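Local coordinates for protein glutathione transferase (Lolium rigidum, PDB 6ZB6) that probably catalyses the conjugation of glutathione to xenobiotics such as herbicides, as a phi class enzyme linked to multiple-herbicide resistance, at residues E141-V146 with A185-S190; D99-V104 with L147-A152; P44-R49 with I55-D60; L63-S68 with S72-R77. All blocks are in the same frame, centred on the assembly; numbering follows the deposited sequence.

Interaction 1 (E141-V146 with A185-S190)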
# COMPACT_ATOMS: atom_id res chain seq x y z
N GLU A 141 -20.14 -5.39 -0.88
CA GLU A 141 -20.90 -5.29 -2.11
C GLU A 141 -20.27 -4.27 -3.05
O GLU A 141 -20.23 -4.48 -4.27
CB GLU A 141 -22.36 -4.95 -1.81
CG GLU A 141 -23.15 -6.14 -1.24
CD GLU A 141 -22.85 -7.49 -1.93
OE1 GLU A 141 -23.20 -7.64 -3.13
OE2 GLU A 141 -22.30 -8.41 -1.27
N LYS A 142 -19.75 -3.16 -2.51
CA LYS A 142 -19.03 -2.21 -3.34
C LYS A 142 -17.75 -2.82 -3.88
O LYS A 142 -17.41 -2.63 -5.06
CB LYS A 142 -18.74 -0.94 -2.55
CG LYS A 142 -19.95 -0.01 -2.43
CD LYS A 142 -19.97 0.70 -1.09
CE LYS A 142 -20.07 2.20 -1.26
NZ LYS A 142 -20.03 2.92 0.05
N LEU A 143 -17.01 -3.55 -3.04
CA LEU A 143 -15.74 -4.13 -3.49
C LEU A 143 -15.96 -5.14 -4.61
O LEU A 143 -15.20 -5.18 -5.59
CB LEU A 143 -15.02 -4.79 -2.31
CG LEU A 143 -13.64 -5.38 -2.61
CD1 LEU A 143 -12.68 -4.31 -3.15
CD2 LEU A 143 -13.07 -6.01 -1.34
N LYS A 144 -16.99 -5.99 -4.48
CA LYS A 144 -17.28 -6.96 -5.52
C LYS A 144 -17.49 -6.27 -6.87
O LYS A 144 -16.99 -6.74 -7.90
CB LYS A 144 -18.51 -7.79 -5.15
CG LYS A 144 -18.28 -8.86 -4.09
CD LYS A 144 -19.61 -9.44 -3.61
CE LYS A 144 -19.41 -10.42 -2.46
NZ LYS A 144 -20.72 -10.86 -1.89
N LYS A 145 -18.21 -5.14 -6.87
CA LYS A 145 -18.41 -4.42 -8.13
C LYS A 145 -17.09 -3.90 -8.68
O LYS A 145 -16.83 -3.99 -9.88
CB LYS A 145 -19.40 -3.27 -7.93
CG LYS A 145 -20.84 -3.71 -7.65
CD LYS A 145 -21.32 -4.78 -8.62
CE LYS A 145 -22.65 -5.39 -8.18
NZ LYS A 145 -22.79 -6.84 -8.55
N VAL A 146 -16.24 -3.35 -7.81
CA VAL A 146 -14.90 -2.94 -8.22
C VAL A 146 -14.14 -4.13 -8.81
O VAL A 146 -13.52 -4.04 -9.87
CB VAL A 146 -14.14 -2.32 -7.03
CG1 VAL A 146 -12.68 -2.04 -7.40
CG2 VAL A 146 -14.83 -1.06 -6.55
N ALA A 185 -10.87 -13.22 2.94
CA ALA A 185 -9.70 -13.42 2.10
C ALA A 185 -9.97 -14.33 0.91
O ALA A 185 -9.23 -14.26 -0.08
CB ALA A 185 -8.55 -13.99 2.92
N ALA A 186 -10.99 -15.18 0.98
CA ALA A 186 -11.27 -16.02 -0.18
C ALA A 186 -11.96 -15.26 -1.31
O ALA A 186 -12.10 -15.83 -2.40
CB ALA A 186 -12.11 -17.25 0.25
N LEU A 187 -12.32 -13.99 -1.12
CA LEU A 187 -13.05 -13.24 -2.15
C LEU A 187 -12.33 -13.28 -3.49
O LEU A 187 -12.95 -13.50 -4.54
CB LEU A 187 -13.23 -11.78 -1.72
CG LEU A 187 -14.10 -10.90 -2.62
CD1 LEU A 187 -15.47 -11.51 -2.82
CD2 LEU A 187 -14.21 -9.47 -2.06
N PHE A 188 -11.01 -13.07 -3.49
CA PHE A 188 -10.29 -12.93 -4.75
C PHE A 188 -10.37 -14.19 -5.61
O PHE A 188 -10.31 -14.10 -6.84
CB PHE A 188 -8.83 -12.56 -4.51
CG PHE A 188 -8.61 -11.09 -4.32
CD1 PHE A 188 -9.58 -10.30 -3.73
CD2 PHE A 188 -7.44 -10.49 -4.74
CE1 PHE A 188 -9.38 -8.93 -3.54
CE2 PHE A 188 -7.24 -9.12 -4.55
CZ PHE A 188 -8.22 -8.35 -3.95
N GLY A 189 -10.51 -15.36 -4.98
CA GLY A 189 -10.57 -16.58 -5.77
C GLY A 189 -11.73 -16.65 -6.73
O GLY A 189 -11.72 -17.47 -7.65
N SER A 190 -12.76 -15.82 -6.53
CA SER A 190 -13.87 -15.77 -7.47
C SER A 190 -13.57 -14.94 -8.71
O SER A 190 -14.38 -14.92 -9.64
CB SER A 190 -15.12 -15.24 -6.76
OG SER A 190 -15.62 -16.24 -5.87

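Interaction 2 (D99-V104 with L147-A152)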
# COMPACT_ATOMS: atom_id res chain seq x y z
N ASP A 99 -0.95 6.62 -14.01
CA ASP A 99 -1.65 7.60 -13.17
C ASP A 99 -3.11 7.23 -12.96
O ASP A 99 -3.65 7.39 -11.87
CB ASP A 99 -1.56 9.01 -13.80
CG ASP A 99 -0.22 9.67 -13.60
OD1 ASP A 99 0.60 9.15 -12.81
OD2 ASP A 99 0.02 10.73 -14.25
N VAL A 100 -3.79 6.80 -14.03
CA VAL A 100 -5.20 6.46 -13.92
C VAL A 100 -5.40 5.41 -12.84
O VAL A 100 -6.23 5.58 -11.93
CB VAL A 100 -5.73 5.96 -15.28
CG1 VAL A 100 -7.08 5.26 -15.09
CG2 VAL A 100 -5.87 7.11 -16.27
N TRP A 101 -4.64 4.33 -12.91
CA TRP A 101 -4.93 3.21 -12.02
C TRP A 101 -4.33 3.41 -10.63
O TRP A 101 -4.78 2.77 -9.68
CB TRP A 101 -4.47 1.91 -12.69
CG TRP A 101 -5.40 1.59 -13.83
CD1 TRP A 101 -5.25 1.94 -15.14
CD2 TRP A 101 -6.68 0.94 -13.73
NE1 TRP A 101 -6.34 1.51 -15.87
CE2 TRP A 101 -7.23 0.90 -15.03
CE3 TRP A 101 -7.41 0.36 -12.68
CZ2 TRP A 101 -8.47 0.31 -15.31
CZ3 TRP A 101 -8.64 -0.22 -12.95
CH2 TRP A 101 -9.16 -0.24 -14.26
N THR A 102 -3.39 4.33 -10.49
CA THR A 102 -2.99 4.78 -9.16
C THR A 102 -4.12 5.55 -8.49
O THR A 102 -4.39 5.37 -7.30
CB THR A 102 -1.74 5.65 -9.28
OG1 THR A 102 -0.67 4.85 -9.84
CG2 THR A 102 -1.33 6.22 -7.91
N GLU A 103 -4.78 6.44 -9.25
CA GLU A 103 -5.95 7.15 -8.74
C GLU A 103 -7.10 6.20 -8.43
O GLU A 103 -7.82 6.40 -7.45
CB GLU A 103 -6.41 8.21 -9.74
CG GLU A 103 -5.41 9.36 -9.99
CD GLU A 103 -5.09 10.13 -8.73
OE1 GLU A 103 -6.04 10.53 -8.01
OE2 GLU A 103 -3.88 10.34 -8.45
N VAL A 104 -7.29 5.17 -9.27
CA VAL A 104 -8.35 4.20 -8.98
C VAL A 104 -8.13 3.57 -7.62
O VAL A 104 -9.07 3.42 -6.83
CB VAL A 104 -8.43 3.13 -10.08
CG1 VAL A 104 -9.40 2.04 -9.64
CG2 VAL A 104 -8.88 3.73 -11.40
N LEU A 147 -14.20 -5.27 -8.12
CA LEU A 147 -13.41 -6.41 -8.57
C LEU A 147 -13.88 -6.92 -9.92
O LEU A 147 -13.06 -7.38 -10.72
CB LEU A 147 -13.44 -7.53 -7.52
CG LEU A 147 -12.62 -7.22 -6.25
CD1 LEU A 147 -12.72 -8.40 -5.26
CD2 LEU A 147 -11.17 -6.93 -6.59
N GLU A 148 -15.18 -6.83 -10.22
CA GLU A 148 -15.66 -7.17 -11.55
C GLU A 148 -14.97 -6.33 -12.62
O GLU A 148 -14.65 -6.84 -13.71
CB GLU A 148 -17.18 -6.99 -11.62
CG GLU A 148 -17.93 -8.10 -10.84
CD GLU A 148 -19.43 -7.86 -10.73
OE1 GLU A 148 -19.95 -6.95 -11.41
OE2 GLU A 148 -20.08 -8.58 -9.94
N VAL A 149 -14.74 -5.04 -12.35
CA VAL A 149 -14.02 -4.20 -13.31
C VAL A 149 -12.56 -4.61 -13.40
O VAL A 149 -11.99 -4.70 -14.50
CB VAL A 149 -14.16 -2.71 -12.92
CG1 VAL A 149 -13.31 -1.84 -13.84
CG2 VAL A 149 -15.63 -2.28 -12.95
N TYR A 150 -11.92 -4.88 -12.25
CA TYR A 150 -10.53 -5.32 -12.28
C TYR A 150 -10.39 -6.63 -13.04
O TYR A 150 -9.43 -6.83 -13.79
CB TYR A 150 -9.99 -5.48 -10.85
CG TYR A 150 -9.44 -4.21 -10.22
CD1 TYR A 150 -10.22 -3.05 -10.13
CD2 TYR A 150 -8.17 -4.18 -9.68
CE1 TYR A 150 -9.73 -1.90 -9.53
CE2 TYR A 150 -7.66 -3.02 -9.08
CZ TYR A 150 -8.45 -1.89 -9.00
OH TYR A 150 -7.94 -0.75 -8.43
N GLU A 151 -11.35 -7.53 -12.85
CA GLU A 151 -11.29 -8.82 -13.53
C GLU A 151 -11.30 -8.65 -15.03
O GLU A 151 -10.53 -9.29 -15.75
CB GLU A 151 -12.46 -9.69 -13.07
CG GLU A 151 -12.53 -11.05 -13.74
CD GLU A 151 -11.42 -11.98 -13.30
OE1 GLU A 151 -10.70 -11.68 -12.32
OE2 GLU A 151 -11.27 -13.03 -13.94
N ALA A 152 -12.17 -7.76 -15.54
CA ALA A 152 -12.20 -7.48 -16.97
C ALA A 152 -10.90 -6.82 -17.42
O ALA A 152 -10.34 -7.20 -18.46
CB ALA A 152 -13.40 -6.59 -17.30

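Interaction 3 (P44-R49 with I55-D60). With GTB (S-(p-nitrobenzyl)glutathione), chain G.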
# COMPACT_ATOMS: atom_id res chain seq x y z
N PRO A 44 4.99 17.16 19.67
CA PRO A 44 5.49 18.34 18.95
C PRO A 44 6.58 17.99 17.95
O PRO A 44 6.57 18.48 16.81
CB PRO A 44 6.01 19.25 20.08
CG PRO A 44 5.23 18.84 21.29
CD PRO A 44 5.01 17.34 21.13
N GLU A 45 7.50 17.11 18.35
CA GLU A 45 8.56 16.67 17.45
C GLU A 45 8.01 16.07 16.15
O GLU A 45 8.50 16.39 15.06
CB GLU A 45 9.46 15.66 18.17
CG GLU A 45 10.54 15.07 17.29
CD GLU A 45 11.29 13.94 17.97
OE1 GLU A 45 10.85 13.51 19.06
OE2 GLU A 45 12.32 13.50 17.42
N HIS A 46 7.01 15.19 16.25
CA HIS A 46 6.54 14.57 15.02
C HIS A 46 5.66 15.51 14.20
O HIS A 46 5.65 15.42 12.96
CB HIS A 46 5.77 13.27 15.30
CG HIS A 46 5.41 12.53 14.05
ND1 HIS A 46 6.36 11.93 13.25
CD2 HIS A 46 4.22 12.35 13.42
CE1 HIS A 46 5.77 11.38 12.20
NE2 HIS A 46 4.47 11.63 12.27
N LEU A 47 4.92 16.40 14.85
CA LEU A 47 4.13 17.39 14.13
C LEU A 47 5.01 18.28 13.26
O LEU A 47 4.54 18.84 12.26
CB LEU A 47 3.33 18.24 15.11
CG LEU A 47 2.22 17.46 15.83
CD1 LEU A 47 1.53 18.32 16.88
CD2 LEU A 47 1.24 16.95 14.81
N ALA A 48 6.29 18.42 13.61
CA ALA A 48 7.22 19.18 12.79
C ALA A 48 7.65 18.41 11.55
O ALA A 48 8.21 19.00 10.62
CB ALA A 48 8.43 19.58 13.62
N ARG A 49 7.40 17.10 11.52
CA ARG A 49 7.62 16.24 10.36
C ARG A 49 6.35 16.06 9.54
O ARG A 49 6.39 16.14 8.31
CB ARG A 49 8.14 14.88 10.82
CG ARG A 49 9.42 14.98 11.62
CD ARG A 49 9.96 13.61 12.03
NE ARG A 49 11.36 13.74 12.42
CZ ARG A 49 11.84 13.46 13.63
NH1 ARG A 49 11.02 13.00 14.57
NH2 ARG A 49 13.13 13.62 13.88
N ILE A 55 1.46 9.04 10.29
CA ILE A 55 2.64 8.38 9.73
C ILE A 55 2.24 7.84 8.36
O ILE A 55 1.07 7.52 8.14
CB ILE A 55 3.15 7.26 10.66
CG1 ILE A 55 2.04 6.26 10.97
CG2 ILE A 55 3.73 7.84 11.93
CD1 ILE A 55 2.56 4.92 11.40
N PRO A 56 3.18 7.71 7.42
CA PRO A 56 4.61 7.99 7.58
C PRO A 56 4.96 9.46 7.55
O PRO A 56 4.18 10.27 7.04
CB PRO A 56 5.23 7.31 6.35
CG PRO A 56 4.18 7.51 5.29
CD PRO A 56 2.86 7.26 6.05
N ALA A 57 6.12 9.80 8.09
CA ALA A 57 6.86 10.98 7.63
C ALA A 57 8.18 10.49 7.05
O ALA A 57 8.50 9.31 7.12
CB ALA A 57 7.08 11.99 8.76
N PHE A 58 8.97 11.39 6.49
CA PHE A 58 10.12 10.96 5.72
C PHE A 58 11.17 12.06 5.76
O PHE A 58 10.83 13.24 5.68
CB PHE A 58 9.70 10.65 4.28
CG PHE A 58 10.84 10.39 3.33
CD1 PHE A 58 11.42 11.44 2.61
CD2 PHE A 58 11.30 9.11 3.13
CE1 PHE A 58 12.47 11.20 1.74
CE2 PHE A 58 12.33 8.85 2.23
CZ PHE A 58 12.91 9.88 1.53
N GLN A 59 12.44 11.67 5.87
CA GLN A 59 13.52 12.65 5.85
C GLN A 59 14.63 12.18 4.92
O GLN A 59 15.07 11.03 4.99
CB GLN A 59 14.08 12.91 7.25
CG GLN A 59 15.08 14.07 7.31
CD GLN A 59 15.74 14.19 8.67
OE1 GLN A 59 15.35 13.50 9.63
NE2 GLN A 59 16.74 15.06 8.78
N ASP A 60 15.06 13.07 4.04
CA ASP A 60 16.25 12.89 3.21
C ASP A 60 17.08 14.14 3.43
O ASP A 60 16.82 15.16 2.80
CB ASP A 60 15.87 12.72 1.75
CG ASP A 60 17.07 12.50 0.85
OD1 ASP A 60 18.20 12.39 1.39
OD2 ASP A 60 16.89 12.40 -0.38
N1 GTB G . -2.87 9.83 3.23
CA1 GTB G . -1.93 9.50 4.29
C1 GTB G . -0.73 8.75 3.68
O11 GTB G . -0.90 7.94 2.73
O12 GTB G . 0.43 8.94 4.11
CB1 GTB G . -2.66 8.63 5.31
CG1 GTB G . -1.68 8.24 6.41
CD1 GTB G . -2.38 7.57 7.58
OE1 GTB G . -3.56 7.39 7.58
N2 GTB G . -1.58 7.15 8.70
CA2 GTB G . -2.26 6.52 9.81
C2 GTB G . -2.12 7.41 11.03
O2 GTB G . -1.08 7.94 11.31
CB2 GTB G . -1.64 5.14 10.07
SG2 GTB G . -1.98 4.07 8.63
N3 GTB G . -3.27 7.65 11.87
CA3 GTB G . -3.13 8.49 13.03
C3 GTB G . -4.11 9.66 12.96
O31 GTB G . -4.42 10.27 14.02
O32 GTB G . -4.60 10.02 11.86
C' GTB G . -3.77 3.76 8.55
C1' GTB G . -4.19 3.06 9.84
C2' GTB G . -5.06 3.70 10.71
C3' GTB G . -5.45 3.07 11.89
C4' GTB G . -4.98 1.80 12.19
N41 GTB G . -5.38 1.14 13.43
O41 GTB G . -6.35 1.72 14.27
O42 GTB G . -4.89 0.12 13.72
C5' GTB G . -4.10 1.17 11.31
C6' GTB G . -3.71 1.79 10.14
O HOH W 1 13.40 14.87 11.10

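Interaction 4 (L63-S68 with S72-R77). With GTB (S-(p-nitrobenzyl)glutathione), chain G.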
# COMPACT_ATOMS: atom_id res chain seq x y z
N LEU A 63 15.37 17.65 3.71
CA LEU A 63 14.04 17.56 3.13
C LEU A 63 13.16 16.70 4.02
O LEU A 63 13.52 15.57 4.35
CB LEU A 63 14.11 16.97 1.73
CG LEU A 63 12.78 16.81 0.99
CD1 LEU A 63 12.24 18.19 0.61
CD2 LEU A 63 12.97 15.96 -0.26
N LEU A 64 12.01 17.25 4.43
CA LEU A 64 10.99 16.52 5.16
C LEU A 64 9.78 16.36 4.26
O LEU A 64 9.35 17.33 3.63
CB LEU A 64 10.58 17.25 6.45
CG LEU A 64 11.61 17.34 7.57
CD1 LEU A 64 11.15 18.29 8.67
CD2 LEU A 64 11.87 15.94 8.13
N LEU A 65 9.24 15.14 4.18
CA LEU A 65 8.06 14.88 3.38
C LEU A 65 7.07 14.09 4.22
O LEU A 65 7.42 13.48 5.24
CB LEU A 65 8.38 14.09 2.09
CG LEU A 65 9.41 14.67 1.11
CD1 LEU A 65 9.72 13.65 0.01
CD2 LEU A 65 8.93 16.00 0.49
N PHE A 66 5.82 14.14 3.80
CA PHE A 66 4.80 13.24 4.34
C PHE A 66 3.85 12.94 3.19
O PHE A 66 4.06 13.39 2.06
CB PHE A 66 4.12 13.85 5.57
CG PHE A 66 3.39 15.15 5.30
CD1 PHE A 66 4.06 16.36 5.33
CD2 PHE A 66 2.02 15.15 5.05
CE1 PHE A 66 3.38 17.56 5.09
CE2 PHE A 66 1.35 16.32 4.81
CZ PHE A 66 2.02 17.53 4.83
N GLU A 67 2.81 12.16 3.49
CA GLU A 67 1.91 11.55 2.51
C GLU A 67 2.63 10.45 1.74
O GLU A 67 3.56 10.71 0.98
CB GLU A 67 1.29 12.58 1.56
CG GLU A 67 0.06 13.28 2.13
CD GLU A 67 -1.15 12.35 2.33
OE1 GLU A 67 -1.21 11.25 1.71
OE2 GLU A 67 -2.05 12.73 3.11
N SER A 68 2.20 9.20 1.96
CA SER A 68 2.97 8.05 1.51
C SER A 68 3.18 8.04 -0.00
O SER A 68 4.27 7.68 -0.47
CB SER A 68 2.27 6.77 1.99
OG SER A 68 0.96 6.69 1.46
N SER A 72 6.73 8.13 -1.87
CA SER A 72 7.11 7.02 -2.73
C SER A 72 7.58 7.50 -4.09
O SER A 72 8.56 6.97 -4.63
CB SER A 72 5.93 6.05 -2.89
OG SER A 72 5.58 5.47 -1.64
N LYS A 73 6.88 8.48 -4.68
CA LYS A 73 7.31 8.97 -5.98
C LYS A 73 8.67 9.67 -5.88
O LYS A 73 9.49 9.57 -6.80
CB LYS A 73 6.25 9.90 -6.59
CG LYS A 73 5.02 9.12 -7.06
CD LYS A 73 4.07 9.98 -7.90
CE LYS A 73 3.32 10.96 -6.99
NZ LYS A 73 2.16 11.63 -7.67
N TYR A 74 8.92 10.38 -4.78
CA TYR A 74 10.24 10.99 -4.60
C TYR A 74 11.33 9.92 -4.56
O TYR A 74 12.40 10.08 -5.16
CB TYR A 74 10.26 11.82 -3.31
CG TYR A 74 11.64 12.33 -2.95
CD1 TYR A 74 12.12 13.52 -3.49
CD2 TYR A 74 12.46 11.62 -2.07
CE1 TYR A 74 13.37 13.99 -3.17
CE2 TYR A 74 13.73 12.09 -1.74
CZ TYR A 74 14.17 13.28 -2.29
OH TYR A 74 15.42 13.76 -1.97
N VAL A 75 11.07 8.82 -3.85
CA VAL A 75 12.03 7.71 -3.81
C VAL A 75 12.28 7.16 -5.21
O VAL A 75 13.43 6.96 -5.62
CB VAL A 75 11.53 6.61 -2.86
CG1 VAL A 75 12.25 5.30 -3.15
CG2 VAL A 75 11.73 7.04 -1.41
N LEU A 76 11.20 6.90 -5.95
CA LEU A 76 11.34 6.31 -7.28
C LEU A 76 12.13 7.21 -8.22
O LEU A 76 12.92 6.72 -9.04
CB LEU A 76 9.97 6.01 -7.86
CG LEU A 76 9.23 4.90 -7.09
CD1 LEU A 76 7.82 4.75 -7.61
CD2 LEU A 76 10.00 3.58 -7.15
N ARG A 77 11.92 8.52 -8.12
CA ARG A 77 12.64 9.45 -8.98
C ARG A 77 14.09 9.62 -8.55
O ARG A 77 15.00 9.58 -9.38
CB ARG A 77 11.93 10.80 -9.00
CG ARG A 77 10.60 10.78 -9.74
CD ARG A 77 9.78 12.03 -9.43
NE ARG A 77 8.45 11.91 -10.01
CZ ARG A 77 7.35 12.49 -9.53
NH1 ARG A 77 7.43 13.27 -8.46
NH2 ARG A 77 6.18 12.29 -10.13
N1 GTB G . -2.87 9.83 3.23
CA1 GTB G . -1.93 9.50 4.29
C1 GTB G . -0.73 8.75 3.68
O11 GTB G . -0.90 7.94 2.73
O12 GTB G . 0.43 8.94 4.11
CB1 GTB G . -2.66 8.63 5.31
CG1 GTB G . -1.68 8.24 6.41
CD1 GTB G . -2.38 7.57 7.58
OE1 GTB G . -3.56 7.39 7.58
N2 GTB G . -1.58 7.15 8.70
CA2 GTB G . -2.26 6.52 9.81
C2 GTB G . -2.12 7.41 11.03
O2 GTB G . -1.08 7.94 11.31
CB2 GTB G . -1.64 5.14 10.07
SG2 GTB G . -1.98 4.07 8.63
N3 GTB G . -3.27 7.65 11.87
CA3 GTB G . -3.13 8.49 13.03
C3 GTB G . -4.11 9.66 12.96
O31 GTB G . -4.42 10.27 14.02
O32 GTB G . -4.60 10.02 11.86
C' GTB G . -3.77 3.76 8.55
C1' GTB G . -4.19 3.06 9.84
C2' GTB G . -5.06 3.70 10.71
C3' GTB G . -5.45 3.07 11.89
C4' GTB G . -4.98 1.80 12.19
N41 GTB G . -5.38 1.14 13.43
O41 GTB G . -6.35 1.72 14.27
O42 GTB G . -4.89 0.12 13.72
C5' GTB G . -4.10 1.17 11.31
C6' GTB G . -3.71 1.79 10.14

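Interaction 1 (E141-V146 with A185-S190)
Leu187 reaches across to helix 133-156 and sets its two methyl branches against two successive residues, Leu143 and Lys144. Its CD2 meets the CD2 branch of Leu143 at 3.7 Å. Both leucines have CG anti to the backbone N, with chi1 of -177° in Leu143 and -174° in Leu187. That conformation carries each branched end out to the other, and the two side chains pass at a slant. The other branch, Leu187 CD1, lies against the aliphatic part of Lys144, 4.1 Å from its CG and 4.1 Å from its CE. The lysine chain is extended beyond CG, so its methylenes offer a long apolar flank. Its charged end is used elsewhere: Lys144 NZ forms a salt bridge with Glu141 OE2, one turn earlier, at 3.0 Å. The ammonium comes in on the syn side of the carboxylate, close to its plane. The contact joins the 3-10 segment 187-190, in the loop between helices 173-179 and 192-202, to helix 133-156. Leu143 also packs on Leu113 and Ile116 of helix 92-127, while Phe179 of helix 173-179 touches both leucines.

Interaction 2 (D99-V104 with L147-A152)
Trp101 and Tyr150 form a T-shaped aromatic pair between helices 92-127 and 133-156. The edge of the indole six-membered ring points at the face of the tyrosine ring. The planes stand at 88° and the centroids are 5.6 Å apart. The closest atoms are Trp101 CZ3 and Tyr150 CE1, at 4.0 Å. In both residues CG is anti to the carbonyl carbon, and the rings reach past each other into the gap between the helices.

Methyl contacts add to the pair. Val104 CG1 is anti to its backbone N (chi1 172°). It lies 4.0 Å from Tyr150 CE1 and touches the hydroxyl at 3.4 Å from OH, a van der Waals contact. Within its own helix, Val104 CG2 packs with Val100 CG1 on one face of the indole. Val149 CG1 lies at the indole edge, 4.5 Å from Trp101 CH2.

The polar end of Tyr150 is satisfied outside the two segments. Its hydroxyl is hydrogen-bonded to His172 NE2, and its ring also meets those of His172 and Tyr109.

The segment axes run nearly antiparallel, at 156°, and come no closer than 13.7 Å. This wide spacing leaves the large aromatic side chains to span the distance. Such antiparallel pairing of the long helices belongs to the all-helical C-terminal domain of the glutathione transferase fold.

Interaction 3 (P44-R49 with I55-D60)
The glutathione site is bordered here by Ile55, which precedes a cis proline, Pro56. The backbone of Ile55 pairs with the ligand in both directions. Ile55 N donates to GTB O2 at 2.9 Å, and GTB N2 donates to Ile55 O at 2.7 Å; both N-H...O angles are 160°. This double, strand-like pairing beside a cis proline is a hallmark of the thioredoxin-like N-terminal domain of glutathione transferases. Next to the site, segment 44-49 packs on the start of strand 57-60. Ala57 CB touches two side chains, 3.7 Å from His46 CE1 and 3.7 Å from Arg49 CB. The imidazole is carried there by a chi1 of -173°, which places CG anti to the backbone N. Ile55 CG2 meets His46 NE2 at 3.9 Å, the two side chains crossing near a right angle. The hydrogen bond of that nitrogen goes to Gln54 O. Farther along the strand, a water bridges the segments: it accepts from Arg49 NE at 2.7 Å, in the guanidinium plane, and donates to Gln59 OE1. Arg49 NH1 also forms a salt bridge with Glu45 OE2 at 3.2 Å, approaching from above the carboxylate plane.

Interaction 4 (L63-S68 with S72-R77)
Ser68 O receives two hydrogen bonds from Ser72, one helical turn on. Ser72 OG donates at 2.8 Å and Ser72 N at 2.9 Å, reaching the carbonyl from opposite faces of its plane. The hydroxyl swings back because OG lies anti to the carbonyl carbon of Ser72 (chi1 -64°). The same turn holds the gamma-glutamyl end of the ligand. Ser68 N donates to GTB O12 at 2.8 Å and Ser68 OG to GTB O11 at 2.6 Å, so each carboxylate oxygen has its own donor. Glu67 OE1 accepts from the amino nitrogen GTB N1 at 2.7 Å. A bend at chi2 turns the acid there. Glu67 occupies the N-cap position of helix 68-78, and the ligand carboxylate sits at this helix start, where the helix dipole would probably stabilise its charge. This Glu-Ser pair at the start of the helix is the gamma-glutamyl-binding element of the glutathione transferase N-terminal domain. Farther out, Tyr74 of the helix packs on two leucines of strand 63-66. Leu65 CD1 makes an off-centre CH-pi contact, 4.2 Å from the ring centroid. Leu63 CD2 lies 3.5 Å from Tyr74 CE1, toward the hydroxyl end. That hydroxyl is hydrogen-bonded to Asp60.

From the N terminus, interaction 3 comes first and closes a short loop between helix 44-47 and strand 57-60. Interaction 4 follows in series, closing a tight turn from strand 63-66 into helix 68-78. These two touch: their strands are neighbours in the sheet, Phe58 O and Leu65 N are 2.9 Å apart, a probable hydrogen bond, and both bind the same ligand. Beyond them the chain is helical. Interaction 2 ties helix 92-127 to helix 133-156. Interaction 1 starts before interaction 2 has closed and ends after it, so the two cross. They share helix 133-156 and meet where Leu147 packs on Leu187 and Phe188. The centres of interactions 1 and 3 are about 36 Å apart.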